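PDB 4R7F: uncharacterized protein from Parabacteroides merdae, which is of unknown function but builds three immunoglobulin-like beta-sandwich domains and is probably related to plug proteins of the type 9 secretion system. Local coordinates for residues F165-K170 against I376-R381; F172-T175 against T179-K182. One frame throughout, in Å; residues are numbered along the deposited sequence.

Contact 1 (F165-K170 against I376-R381); sequences FNINNK and IYVYYR
Across the interior of an immunoglobulin-like beta-sandwich, F165 and I167 of strand 160-168 meet I376 and V378 of strand 373-380. The strand orders on the two sides match the ABED and CFG sheets of the fold, which would make these strands B and F, the central pair of the classical core. No hydrogen bond crosses the gap; the CA atoms of F165 and I376 stand 8.7 Å apart, and the next inward pair, I167 and V378, keeps nearly the same spacing. F165 and I376 make a CH-pi contact. I376 CG2 lies over the middle of the F165 ring, 3.8 Å from its centroid and only 10° off the ring normal, while I376 CD1 runs back past the root of the ring, 4.0 Å from F165 CG. With F165 CG between its own N and carbonyl carbon (chi1 74°), the ring lies along I376, and the two side chains lie alongside, running in opposite directions. I167 CG1 sits at the ring edge, in its plane, and the Y210 ring also packs against F165, nearly parallel to it. Swapping F165 for an alanine would probably leave I376 CG2 without the ring face beneath it and open a gap between the sheets. I167 and V378 meet tip to tip: the extended I167 side chain (chi2 174°) brings CD1 to the forked end of V378, 3.9 Å from V378 CG1 and 4.0 Å from V378 CG2.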
loop_
_atom_site.group_PDB
_atom_site.type_symbol
_atom_site.label_atom_id
_atom_site.label_comp_id
_atom_site.label_asym_id
_atom_site.label_seq_id
_atom_site.Cartn_x
_atom_site.Cartn_y
_atom_site.Cartn_z
ATOM N N PHE A 165 -17.388 2.859 4.272
ATOM C CA PHE A 165 -17.437 1.780 3.283
ATOM C C PHE A 165 -18.810 1.468 2.734
ATOM O O PHE A 165 -19.804 1.786 3.356
ATOM C CB PHE A 165 -16.748 0.503 3.794
ATOM C CG PHE A 165 -17.524 -0.252 4.841
ATOM C CD1 PHE A 165 -17.398 0.065 6.186
ATOM C CD2 PHE A 165 -18.348 -1.296 4.484
ATOM C CE1 PHE A 165 -18.099 -0.653 7.152
ATOM C CE2 PHE A 165 -19.080 -1.990 5.437
ATOM C CZ PHE A 165 -18.937 -1.677 6.771
ATOM N N ASN A 166 -18.828 0.808 1.575
ATOM C CA ASN A 166 -20.067 0.360 0.912
ATOM C C ASN A 166 -19.880 -1.066 0.545
ATOM O O ASN A 166 -18.809 -1.452 0.109
ATOM C CB ASN A 166 -20.353 1.139 -0.371
ATOM C CG ASN A 166 -20.383 2.635 -0.131
ATOM O OD1 ASN A 166 -21.403 3.185 0.253
ATOM N ND2 ASN A 166 -19.235 3.288 -0.318
ATOM N N ILE A 167 -20.937 -1.840 0.713
ATOM C CA ILE A 167 -20.937 -3.197 0.298
ATOM C C ILE A 167 -21.655 -3.218 -1.023
ATOM O O ILE A 167 -22.808 -2.849 -1.088
ATOM C CB ILE A 167 -21.695 -4.081 1.297
ATOM C CG1 ILE A 167 -21.008 -4.005 2.658
ATOM C CG2 ILE A 167 -21.760 -5.505 0.779
ATOM C CD1 ILE A 167 -21.764 -4.727 3.746
ATOM N N ASN A 168 -20.936 -3.625 -2.061
ATOM C CA ASN A 168 -21.456 -3.783 -3.399
ATOM C C ASN A 168 -21.873 -5.230 -3.668
ATOM O O ASN A 168 -21.034 -6.086 -3.799
ATOM C CB ASN A 168 -20.379 -3.320 -4.380
ATOM C CG ASN A 168 -19.913 -1.885 -4.102
ATOM O OD1 ASN A 168 -20.715 -0.993 -3.840
ATOM N ND2 ASN A 168 -18.615 -1.673 -4.167
ATOM N N ASN A 169 -23.190 -5.469 -3.746
ATOM C CA ASN A 169 -23.769 -6.793 -3.774
ATOM C C ASN A 169 -24.742 -7.060 -4.918
ATOM O O ASN A 169 -25.684 -7.825 -4.739
ATOM C CB ASN A 169 -24.471 -7.121 -2.428
ATOM C CG ASN A 169 -25.718 -6.282 -2.185
ATOM O OD1 ASN A 169 -25.819 -5.142 -2.613
ATOM N ND2 ASN A 169 -26.680 -6.868 -1.546
ATOM N N LYS A 170 -24.460 -6.517 -6.101
ATOM C CA LYS A 170 -25.276 -6.774 -7.287
ATOM C C LYS A 170 -25.407 -8.284 -7.564
ATOM O O LYS A 170 -26.474 -8.754 -7.928
ATOM C CB LYS A 170 -24.690 -6.064 -8.524
ATOM C CG LYS A 170 -25.511 -6.318 -9.791
ATOM C CD LYS A 170 -25.123 -5.462 -11.004
ATOM C CE LYS A 170 -23.697 -5.727 -11.492
ATOM N NZ LYS A 170 -23.310 -7.125 -11.867
ATOM N N ILE A 376 -12.291 -4.904 7.389
ATOM C CA ILE A 376 -13.748 -4.886 7.419
ATOM C C ILE A 376 -14.206 -6.277 7.024
ATOM O O ILE A 376 -13.899 -6.751 5.936
ATOM C CB ILE A 376 -14.284 -3.877 6.424
ATOM C CG1 ILE A 376 -13.722 -2.495 6.768
ATOM C CG2 ILE A 376 -15.814 -3.840 6.430
ATOM C CD1 ILE A 376 -13.822 -1.533 5.620
ATOM N N TYR A 377 -14.849 -6.950 7.966
ATOM C CA TYR A 377 -15.335 -8.310 7.812
ATOM C C TYR A 377 -16.847 -8.242 7.764
ATOM O O TYR A 377 -17.469 -7.694 8.678
ATOM C CB TYR A 377 -14.962 -9.157 9.042
ATOM C CG TYR A 377 -13.496 -9.527 9.179
ATOM C CD1 TYR A 377 -12.545 -8.595 9.543
ATOM C CD2 TYR A 377 -13.081 -10.805 8.949
ATOM C CE1 TYR A 377 -11.198 -8.945 9.669
ATOM C CE2 TYR A 377 -11.767 -11.172 9.084
ATOM C CZ TYR A 377 -10.827 -10.239 9.448
ATOM O OH TYR A 377 -9.520 -10.638 9.570
ATOM N N VAL A 378 -17.420 -8.843 6.731
ATOM C CA VAL A 378 -18.830 -8.837 6.505
ATOM C C VAL A 378 -19.343 -10.275 6.599
ATOM O O VAL A 378 -19.044 -11.071 5.749
ATOM C CB VAL A 378 -19.138 -8.275 5.107
ATOM C CG1 VAL A 378 -20.637 -8.344 4.836
ATOM C CG2 VAL A 378 -18.631 -6.845 4.974
ATOM N N TYR A 379 -20.127 -10.561 7.631
ATOM C CA TYR A 379 -20.695 -11.858 7.900
ATOM C C TYR A 379 -22.186 -11.844 7.569
ATOM O O TYR A 379 -22.855 -10.815 7.703
ATOM C CB TYR A 379 -20.537 -12.201 9.380
ATOM C CG TYR A 379 -19.124 -12.320 9.815
ATOM C CD1 TYR A 379 -18.452 -13.518 9.730
ATOM C CD2 TYR A 379 -18.434 -11.227 10.267
ATOM C CE1 TYR A 379 -17.135 -13.632 10.143
ATOM C CE2 TYR A 379 -17.116 -11.321 10.642
ATOM C CZ TYR A 379 -16.472 -12.521 10.600
ATOM O OH TYR A 379 -15.131 -12.588 10.966
ATOM N N TYR A 380 -22.714 -12.989 7.142
ATOM C CA TYR A 380 -24.067 -13.019 6.587
ATOM C C TYR A 380 -24.809 -14.128 7.244
ATOM O O TYR A 380 -24.328 -15.274 7.233
ATOM C CB TYR A 380 -24.034 -13.291 5.084
ATOM C CG TYR A 380 -25.368 -13.628 4.416
ATOM C CD1 TYR A 380 -26.429 -12.730 4.453
ATOM C CD2 TYR A 380 -25.524 -14.770 3.632
ATOM C CE1 TYR A 380 -27.629 -12.983 3.781
ATOM C CE2 TYR A 380 -26.732 -15.047 2.958
ATOM C CZ TYR A 380 -27.784 -14.146 3.050
ATOM O OH TYR A 380 -28.995 -14.355 2.425
ATOM N N ARG A 381 -25.973 -13.790 7.811
ATOM C CA ARG A 381 -26.848 -14.796 8.404
ATOM C C ARG A 381 -28.334 -14.525 8.300
ATOM O O ARG A 381 -28.933 -13.878 9.166
ATOM C CB ARG A 381 -26.490 -15.019 9.838
ATOM C CG ARG A 381 -27.156 -16.266 10.353
ATOM C CD ARG A 381 -26.444 -16.750 11.554
ATOM N NE ARG A 381 -27.247 -17.728 12.230
ATOM C CZ ARG A 381 -26.940 -18.215 13.422
ATOM N NH1 ARG A 381 -25.823 -17.833 14.044
ATOM N NH2 ARG A 381 -27.743 -19.100 13.976
#

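Contact 2 (F172-T175 against T179-K182); sequences FPIT and TDLK
I174 and L181 cross obliquely, and a single methyl pair carries the meeting: I174 CD1 lies 3.7 Å from L181 CD2. The two side chains arrive differently. The CA-CB bond of I174 points at segment 179-182, and CG1, anti to the carbonyl carbon (chi1 -64°), carries CD1 on toward the leucine. L181 leaves its backbone aside from segment 172-175 and is brought back by its branching: CD1 continues the extended line from CA, whereas CD2 turns off it to touch the isoleucine. The other branch of I174 faces the helix end. There CG2 stays 4.5 Å from D180 OD2, a loose approach of a methyl to a carboxylate oxygen, although the I174 and D180 CA atoms, 8.0 Å apart, are the nearest CA pair of the two segments. One isoleucine therefore divides its branches between a buried methyl and a carboxylate at a more open position. Around them the packing is largely apolar and partly aromatic: I174 also touches I391 and Y380, and L181 touches Y380, I208 and Y210. L181 is the first residue to leave helical angles after helix 177-180, and its buried side chain lies where strand 181-187 begins; K182 right after it forms a salt bridge with D388. The whole describes a connection from one sheet to the other of an immunoglobulin-like sandwich, probably equivalent to the B-to-C link, whose loop and short helix bury I174 and L181 at the end of the hydrophobic core.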
loop_
_atom_site.group_PDB
_atom_site.type_symbol
_atom_site.label_atom_id
_atom_site.label_comp_id
_atom_site.label_asym_id
_atom_site.label_seq_id
_atom_site.Cartn_x
_atom_site.Cartn_y
_atom_site.Cartn_z
ATOM N N PHE A 172 -24.878 -10.656 -5.254
ATOM C CA PHE A 172 -25.280 -11.429 -4.076
ATOM C C PHE A 172 -26.362 -10.658 -3.327
ATOM O O PHE A 172 -26.121 -10.128 -2.256
ATOM C CB PHE A 172 -24.076 -11.746 -3.181
ATOM C CG PHE A 172 -24.344 -12.813 -2.162
ATOM C CD1 PHE A 172 -24.297 -14.158 -2.520
ATOM C CD2 PHE A 172 -24.676 -12.476 -0.843
ATOM C CE1 PHE A 172 -24.558 -15.150 -1.585
ATOM C CE2 PHE A 172 -24.931 -13.469 0.091
ATOM C CZ PHE A 172 -24.877 -14.804 -0.278
ATOM N N PRO A 173 -27.558 -10.565 -3.924
ATOM C CA PRO A 173 -28.572 -9.708 -3.336
ATOM C C PRO A 173 -28.899 -10.178 -1.936
ATOM O O PRO A 173 -28.844 -11.379 -1.667
ATOM C CB PRO A 173 -29.754 -9.866 -4.288
ATOM C CG PRO A 173 -29.126 -10.219 -5.609
ATOM C CD PRO A 173 -28.012 -11.134 -5.206
ATOM N N ILE A 174 -29.125 -9.220 -1.041
ATOM C CA ILE A 174 -29.502 -9.500 0.351
ATOM C C ILE A 174 -30.714 -8.648 0.708
ATOM O O ILE A 174 -30.632 -7.418 0.743
ATOM C CB ILE A 174 -28.359 -9.164 1.324
ATOM C CG1 ILE A 174 -27.161 -10.060 1.079
ATOM C CG2 ILE A 174 -28.795 -9.346 2.760
ATOM C CD1 ILE A 174 -25.866 -9.439 1.559
ATOM N N THR A 175 -31.842 -9.296 0.960
ATOM C CA THR A 175 -33.099 -8.578 1.156
ATOM C C THR A 175 -33.099 -7.627 2.363
ATOM O O THR A 175 -33.466 -6.479 2.205
ATOM C CB THR A 175 -34.285 -9.543 1.246
ATOM O OG1 THR A 175 -34.179 -10.518 0.197
ATOM C CG2 THR A 175 -35.576 -8.789 1.096
ATOM N N THR A 179 -30.540 -6.503 9.225
ATOM C CA THR A 179 -30.762 -7.615 10.146
ATOM C C THR A 179 -29.799 -8.756 9.869
ATOM O O THR A 179 -29.319 -9.366 10.783
ATOM C CB THR A 179 -32.159 -8.270 9.932
ATOM O OG1 THR A 179 -33.104 -7.306 9.486
ATOM C CG2 THR A 179 -32.651 -8.874 11.194
ATOM N N ASP A 180 -29.578 -9.100 8.595
ATOM C CA ASP A 180 -28.857 -10.343 8.234
ATOM C C ASP A 180 -27.337 -10.209 8.096
ATOM O O ASP A 180 -26.661 -11.222 7.920
ATOM C CB ASP A 180 -29.367 -10.893 6.910
ATOM C CG ASP A 180 -30.847 -11.201 6.918
ATOM O OD1 ASP A 180 -31.494 -11.253 7.998
ATOM O OD2 ASP A 180 -31.349 -11.377 5.800
ATOM N N LEU A 181 -26.805 -8.987 8.120
ATOM C CA LEU A 181 -25.338 -8.783 8.080
ATOM C C LEU A 181 -24.822 -8.493 9.480
ATOM O O LEU A 181 -25.494 -7.824 10.253
ATOM C CB LEU A 181 -24.982 -7.592 7.183
ATOM C CG LEU A 181 -25.329 -7.747 5.697
ATOM C CD1 LEU A 181 -24.740 -6.570 4.947
ATOM C CD2 LEU A 181 -24.819 -9.073 5.134
ATOM N N LYS A 182 -23.644 -9.016 9.812
ATOM C CA LYS A 182 -22.932 -8.597 11.007
ATOM C C LYS A 182 -21.557 -8.146 10.516
ATOM O O LYS A 182 -20.856 -8.919 9.857
ATOM C CB LYS A 182 -22.792 -9.766 11.988
ATOM C CG LYS A 182 -24.113 -10.411 12.352
ATOM C CD LYS A 182 -23.907 -11.454 13.427
ATOM C CE LYS A 182 -25.202 -12.171 13.772
ATOM N NZ LYS A 182 -25.131 -13.608 13.439
#

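Overall arrangement
Contacts 1 and 2 occupy one end of the same sandwich, their centres about 8 Å apart. They are linked in sequence, since strand 160-168 leads through loop 172-175 and helix 177-180 into strand 181-187, and also in space, since that strand lies beside strand 373-380. Probable backbone hydrogen bonds join them there, R381 N to D180 O at 2.7 Å and Y379 N to K182 O at 2.9 Å. L181 touches I167 as well, so the interior of contact 1 runs on into contact 2. Neither contact includes a residue of the magnesium site formed by E223, D269, D271 and Q371; contact 1 joins the two sheets of the sandwich, and contact 2 packs the connection between them.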